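Local atomic coordinates of uncharacterized conserved protein (Staphylococcus epidermidis, PDB entry 3FRM), a protein that is of unknown function but carries a GNAT-type acetyltransferase domain, so it probably binds acetyl-CoA and transfers an acyl group. Residues 162-167 with 178-183; 188-193 with 219-224. All coordinates share one frame; numbering follows the deposited sequence.

Overall arrangement
Contacts 1 and 2 are neighbours in one mixed sheet, with centres about 10 Å apart. Segment 178-183 of contact 1 pairs with segment 188-193 of contact 2, joined by probable backbone hydrogen bonds of Ile182 with Glu189 and Asp180 with Asp191. Both contacts are largely buried. Contact 1 runs out at one end into a loop that holds a bound sodium ion. The same helix, 204-216, packs on apolar side chains of both. Their chemistry differs. Contact 1 is an antiparallel hairpin with a charged network on one face. Contact 2 is a parallel pair with apolar contacts and a water beyond its last direct hydrogen bond.

Contact 1. Residues 162-167 with 178-183; sequences DDIERL and IVDIIM. With NA (sodium ion), chain G.
This is an antiparallel beta-hairpin contact, within the sheet of the acetyltransferase-like domain. Strand 165-167 lies beside strand 178-183. Glu165 and Ile181 form a hydrogen-bonded pair, and Ile181 N reaches Glu165 O at 2.8 Å. Leu167 and Val179 form the next such pair, with Leu167 N 2.8 Å from Val179 O in a nearly straight bond (172°). Between them, Arg166 and Asp180 face each other as a non-hydrogen-bonded pair. Leu167, Val179 and Ile181 share a face that helix 204-216 covers. There Leu167 CB lies alongside Val179 CG1, while Leu167 and Ile181 cross at about a right angle, Leu167 CG 3.8 Å from Ile181 CD1.

The other face is charged. Arg166 extends from CG to NE and turns its guanidinium to Asp162. Arg166 NH1 donates to the syn lone pair of Asp162 OD1 at 3.0 Å, in the guanidinium plane. Ile164 CG2 lies over one face of that group, toward its rim. Asp180 OD1 lies well out of the plane, 4.0 Å from Arg166 NE, so this long salt bridge works by charge alone. Arg166 NE is buried without a hydrogen-bond partner. Asp180 OD2 is hydrogen-bonded to Tyr132 of helix 129-136.

Asp162 also binds sodium, through its backbone O at 2.1 Å and through OD1 at 2.9 Å. Ile164 O is a third ligand, and Tyr159 and Asn160 complete the site. The ion's charge may help keep Asp162 ionised. Two antiparallel strands leading into a third, 188-195, are characteristic of the central meander of the GNAT fold.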
loop_
_atom_site.group_PDB
_atom_site.type_symbol
_atom_site.label_atom_id
_atom_site.label_comp_id
_atom_site.label_asym_id
_atom_site.label_seq_id
_atom_site.Cartn_x
_atom_site.Cartn_y
_atom_site.Cartn_z
ATOM N N ASP A 162 -29.295 -10.620 -4.277
ATOM C CA ASP A 162 -28.253 -11.006 -3.321
ATOM C C ASP A 162 -28.323 -10.405 -1.907
ATOM O O ASP A 162 -28.998 -9.396 -1.602
ATOM C CB ASP A 162 -26.849 -10.822 -3.902
ATOM C CG ASP A 162 -26.320 -9.369 -3.808
ATOM O OD1 ASP A 162 -27.034 -8.394 -3.400
ATOM O OD2 ASP A 162 -25.135 -9.221 -4.175
ATOM N N ASP A 163 -27.552 -11.023 -1.047
ATOM C CA ASP A 163 -27.730 -10.722 0.334
ATOM C C ASP A 163 -26.837 -9.591 0.842
ATOM O O ASP A 163 -27.250 -8.847 1.714
ATOM C CB ASP A 163 -27.735 -12.019 1.143
ATOM C CG ASP A 163 -29.017 -12.828 0.898
ATOM O OD1 ASP A 163 -30.131 -12.228 0.990
ATOM O OD2 ASP A 163 -28.914 -14.039 0.584
ATOM N N ILE A 164 -25.671 -9.442 0.220
ATOM C CA ILE A 164 -24.836 -8.238 0.262
ATOM C C ILE A 164 -25.665 -6.952 0.303
ATOM O O ILE A 164 -26.585 -6.784 -0.491
ATOM C CB ILE A 164 -23.871 -8.222 -0.972
ATOM C CG1 ILE A 164 -23.064 -9.520 -1.016
ATOM C CG2 ILE A 164 -22.977 -6.972 -0.980
ATOM C CD1 ILE A 164 -21.914 -9.558 -2.033
ATOM N N GLU A 165 -25.365 -6.080 1.275
ATOM C CA GLU A 165 -25.974 -4.742 1.356
ATOM C C GLU A 165 -24.985 -3.679 0.859
ATOM O O GLU A 165 -23.774 -3.887 0.924
ATOM C CB GLU A 165 -26.449 -4.410 2.769
ATOM C CG GLU A 165 -27.988 -4.524 3.027
ATOM C CD GLU A 165 -28.866 -4.542 1.763
ATOM O OE1 GLU A 165 -29.375 -5.650 1.447
ATOM O OE2 GLU A 165 -29.052 -3.481 1.092
ATOM N N ARG A 166 -25.505 -2.559 0.337
ATOM C CA ARG A 166 -24.653 -1.525 -0.214
ATOM C C ARG A 166 -24.996 -0.119 0.254
ATOM O O ARG A 166 -26.166 0.207 0.508
ATOM C CB ARG A 166 -24.657 -1.604 -1.728
ATOM C CG ARG A 166 -24.150 -2.917 -2.253
ATOM C CD ARG A 166 -24.662 -3.134 -3.650
ATOM N NE ARG A 166 -23.927 -4.181 -4.326
ATOM C CZ ARG A 166 -24.316 -5.440 -4.401
ATOM N NH1 ARG A 166 -25.466 -5.827 -3.853
ATOM N NH2 ARG A 166 -23.516 -6.312 -5.003
ATOM N N LEU A 167 -23.962 0.716 0.396
ATOM C CA LEU A 167 -24.156 2.115 0.764
ATOM C C LEU A 167 -23.693 3.157 -0.274
ATOM O O LEU A 167 -22.715 2.945 -0.934
ATOM C CB LEU A 167 -23.485 2.353 2.101
ATOM C CG LEU A 167 -24.113 1.484 3.191
ATOM C CD1 LEU A 167 -23.278 1.516 4.478
ATOM C CD2 LEU A 167 -25.566 1.859 3.465
ATOM N N ILE A 178 -18.965 4.832 -1.805
ATOM C CA ILE A 178 -19.733 3.584 -1.761
ATOM C C ILE A 178 -19.067 2.498 -0.907
ATOM O O ILE A 178 -17.852 2.557 -0.593
ATOM C CB ILE A 178 -20.115 3.044 -3.219
ATOM C CG1 ILE A 178 -18.850 2.730 -4.008
ATOM C CG2 ILE A 178 -21.022 4.074 -3.991
ATOM C CD1 ILE A 178 -19.163 2.091 -5.444
ATOM N N VAL A 179 -19.843 1.502 -0.493
ATOM C CA VAL A 179 -19.204 0.344 0.115
ATOM C C VAL A 179 -20.219 -0.750 0.072
ATOM O O VAL A 179 -21.403 -0.460 0.085
ATOM C CB VAL A 179 -18.728 0.646 1.588
ATOM C CG1 VAL A 179 -19.943 1.095 2.535
ATOM C CG2 VAL A 179 -17.907 -0.505 2.153
ATOM N N ASP A 180 -19.732 -1.977 -0.010
ATOM C CA ASP A 180 -20.492 -3.208 0.170
ATOM C C ASP A 180 -20.267 -3.793 1.562
ATOM O O ASP A 180 -19.162 -3.748 2.079
ATOM C CB ASP A 180 -19.955 -4.244 -0.783
ATOM C CG ASP A 180 -20.225 -3.891 -2.183
ATOM O OD1 ASP A 180 -20.200 -4.806 -3.024
ATOM O OD2 ASP A 180 -20.510 -2.703 -2.453
ATOM N N ILE A 181 -21.326 -4.359 2.132
ATOM C CA ILE A 181 -21.237 -4.998 3.409
ATOM C C ILE A 181 -21.883 -6.351 3.348
ATOM O O ILE A 181 -22.968 -6.514 2.799
ATOM C CB ILE A 181 -21.833 -4.151 4.596
ATOM C CG1 ILE A 181 -23.193 -3.588 4.244
ATOM C CG2 ILE A 181 -20.920 -3.002 4.932
ATOM C CD1 ILE A 181 -23.155 -2.200 3.571
ATOM N N ILE A 182 -21.175 -7.299 3.948
ATOM C CA ILE A 182 -21.572 -8.679 4.037
ATOM C C ILE A 182 -21.665 -8.956 5.521
ATOM O O ILE A 182 -20.651 -8.902 6.258
ATOM C CB ILE A 182 -20.523 -9.634 3.401
ATOM C CG1 ILE A 182 -20.334 -9.352 1.922
ATOM C CG2 ILE A 182 -20.899 -11.096 3.592
ATOM C CD1 ILE A 182 -19.002 -8.653 1.645
HETATM N N MSE A 183 -22.875 -9.278 5.955
HETATM C CA MSE A 183 -23.129 -9.471 7.368
HETATM C C MSE A 183 -23.318 -10.918 7.749
HETATM O O MSE A 183 -23.907 -11.680 7.016
HETATM C CB MSE A 183 -24.344 -8.682 7.763
HETATM C CG MSE A 183 -24.265 -7.314 7.192
HETATM SE SE MSE A 183 -25.897 -6.382 7.592
HETATM C CE MSE A 183 -27.083 -7.259 6.254
HETATM NA NA NA G . -29.075 -7.296 -1.723
#

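Contact 2. Residues 188-193 with 219-224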
loop_
_atom_site.group_PDB
_atom_site.type_symbol
_atom_site.label_atom_id
_atom_site.label_comp_id
_atom_site.label_asym_id
_atom_site.label_seq_id
_atom_site.Cartn_x
_atom_site.Cartn_y
_atom_site.Cartn_z
ATOM N N ILE A 188 -18.844 -8.475 10.474
ATOM C CA ILE A 188 -19.228 -7.773 9.292
ATOM C C ILE A 188 -18.030 -7.434 8.398
ATOM O O ILE A 188 -16.979 -6.960 8.851
ATOM C CB ILE A 188 -20.132 -6.607 9.665
ATOM C CG1 ILE A 188 -20.454 -5.702 8.500
ATOM C CG2 ILE A 188 -19.593 -5.845 10.864
ATOM C CD1 ILE A 188 -21.803 -5.064 8.807
ATOM N N GLU A 189 -18.185 -7.714 7.107
ATOM C CA GLU A 189 -17.121 -7.496 6.182
ATOM C C GLU A 189 -17.491 -6.398 5.233
ATOM O O GLU A 189 -18.617 -6.347 4.736
ATOM C CB GLU A 189 -16.822 -8.766 5.422
ATOM C CG GLU A 189 -15.577 -8.701 4.593
ATOM C CD GLU A 189 -15.602 -9.771 3.505
ATOM O OE1 GLU A 189 -16.086 -10.886 3.822
ATOM O OE2 GLU A 189 -15.164 -9.506 2.341
ATOM N N ILE A 190 -16.547 -5.485 5.031
ATOM C CA ILE A 190 -16.682 -4.493 4.007
ATOM C C ILE A 190 -15.856 -4.887 2.778
ATOM O O ILE A 190 -14.926 -5.685 2.856
ATOM C CB ILE A 190 -16.447 -3.033 4.496
ATOM C CG1 ILE A 190 -15.119 -2.840 5.188
ATOM C CG2 ILE A 190 -17.499 -2.626 5.541
ATOM C CD1 ILE A 190 -14.648 -1.383 5.215
ATOM N N ASP A 191 -16.248 -4.351 1.638
ATOM C CA ASP A 191 -15.610 -4.668 0.412
ATOM C C ASP A 191 -16.004 -3.581 -0.571
ATOM O O ASP A 191 -17.108 -3.034 -0.508
ATOM C CB ASP A 191 -16.129 -6.025 -0.085
ATOM C CG ASP A 191 -15.342 -6.558 -1.257
ATOM O OD1 ASP A 191 -15.985 -6.890 -2.289
ATOM O OD2 ASP A 191 -14.089 -6.628 -1.182
ATOM N N GLY A 192 -15.092 -3.252 -1.474
ATOM C CA GLY A 192 -15.418 -2.357 -2.584
ATOM C C GLY A 192 -15.559 -0.928 -2.108
ATOM O O GLY A 192 -16.253 -0.146 -2.728
ATOM N N PHE A 193 -14.898 -0.587 -0.991
ATOM C CA PHE A 193 -15.017 0.753 -0.455
ATOM C C PHE A 193 -14.346 1.786 -1.375
ATOM O O PHE A 193 -13.231 1.600 -1.805
ATOM C CB PHE A 193 -14.454 0.804 0.951
ATOM C CG PHE A 193 -14.335 2.185 1.487
ATOM C CD1 PHE A 193 -15.237 2.655 2.434
ATOM C CD2 PHE A 193 -13.332 3.038 1.026
ATOM C CE1 PHE A 193 -15.115 3.934 2.945
ATOM C CE2 PHE A 193 -13.236 4.338 1.480
ATOM C CZ PHE A 193 -14.138 4.798 2.443
ATOM N N ARG A 219 -20.200 -6.751 16.705
ATOM C CA ARG A 219 -19.497 -7.549 15.698
ATOM C C ARG A 219 -18.227 -6.834 15.229
ATOM O O ARG A 219 -18.262 -5.645 14.928
ATOM C CB ARG A 219 -20.371 -7.856 14.473
ATOM C CG ARG A 219 -21.480 -8.854 14.717
ATOM C CD ARG A 219 -22.477 -8.952 13.566
ATOM N NE ARG A 219 -23.263 -7.739 13.300
ATOM C CZ ARG A 219 -24.213 -7.633 12.356
ATOM N NH1 ARG A 219 -24.527 -8.660 11.569
ATOM N NH2 ARG A 219 -24.848 -6.485 12.161
ATOM N N PRO A 220 -17.089 -7.544 15.205
ATOM C CA PRO A 220 -15.909 -7.019 14.544
ATOM C C PRO A 220 -16.171 -6.675 13.079
ATOM O O PRO A 220 -16.988 -7.332 12.374
ATOM C CB PRO A 220 -14.930 -8.210 14.554
ATOM C CG PRO A 220 -15.448 -9.158 15.627
ATOM C CD PRO A 220 -16.779 -8.663 16.113
ATOM N N VAL A 221 -15.437 -5.692 12.581
ATOM C CA VAL A 221 -15.525 -5.458 11.167
ATOM C C VAL A 221 -14.216 -5.696 10.439
ATOM O O VAL A 221 -13.140 -5.339 10.962
ATOM C CB VAL A 221 -16.366 -4.198 10.760
ATOM C CG1 VAL A 221 -16.623 -3.284 11.907
ATOM C CG2 VAL A 221 -15.846 -3.504 9.438
ATOM N N ILE A 222 -14.324 -6.373 9.293
ATOM C CA ILE A 222 -13.196 -6.945 8.659
ATOM C C ILE A 222 -13.269 -6.778 7.144
ATOM O O ILE A 222 -14.362 -6.551 6.552
ATOM C CB ILE A 222 -13.113 -8.461 8.958
ATOM C CG1 ILE A 222 -14.082 -9.242 8.048
ATOM C CG2 ILE A 222 -13.295 -8.733 10.470
ATOM C CD1 ILE A 222 -14.126 -10.727 8.276
ATOM N N LEU A 223 -12.087 -6.847 6.543
ATOM C CA LEU A 223 -11.903 -6.622 5.141
ATOM C C LEU A 223 -10.600 -7.251 4.712
ATOM O O LEU A 223 -9.702 -7.491 5.563
ATOM C CB LEU A 223 -11.855 -5.147 4.840
ATOM C CG LEU A 223 -10.654 -4.351 5.319
ATOM C CD1 LEU A 223 -9.687 -4.221 4.155
ATOM C CD2 LEU A 223 -11.091 -2.967 5.801
ATOM N N VAL A 224 -10.504 -7.464 3.402
ATOM C CA VAL A 224 -9.300 -7.908 2.795
ATOM C C VAL A 224 -8.899 -6.912 1.745
ATOM O O VAL A 224 -9.702 -6.506 0.976
ATOM C CB VAL A 224 -9.519 -9.278 2.125
ATOM C CG1 VAL A 224 -8.649 -9.426 0.898
ATOM C CG2 VAL A 224 -9.268 -10.425 3.122
HETATM O O HOH W 1 -13.184 -7.551 1.887
#
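Strands 188-191 and 221-224 run parallel and are the two strands of a beta-alpha-beta crossover, connected through helix 204-216. Three backbone hydrogen bonds join them. Ile188 N donates to Pro220 O at 2.9 Å, almost straight (170°). Ile222 N then donates to Ile188 O at 2.8 Å, and Ile190 N to Ile222 O at 2.9 Å.

Side chains pack along this seam. Ile188 CG2, in the crowded position between its backbone N and carbonyl carbon, sits 3.6 Å from Val221 CB. Ile190 and Leu223 lie side by side, with Ile190 CD1 3.9 Å from Leu223 CD2. From the other face Glu189 crosses Ile222 obliquely, its CG near Ile222 CG1.

Further out, helix 204-216 covers Ile188 and Ile190, and Tyr240 touches Ile190, Val221 and Leu223. Arg219 is held by the backbone carbonyls of Thr184, Met215 and Ala216. Strand 96-105 pairs with the far edge of 221-224.

The axes of the two short strands are 38° apart, and direct backbone hydrogen bonds stop after Ile190. In GNAT enzymes these two strands splay apart and the pantetheine arm of acetyl-CoA enters the gap. The water-bridged end beyond Ile190 is consistent with such a splay. Glu189 extends beyond CG, and its OE1 accepts from Tyr13 N. Beyond the last direct bond a water takes over: it accepts from Val224 N at 3.1 Å and lies 2.7 Å from Ile190 O and 2.8 Å from Glu189 OE2.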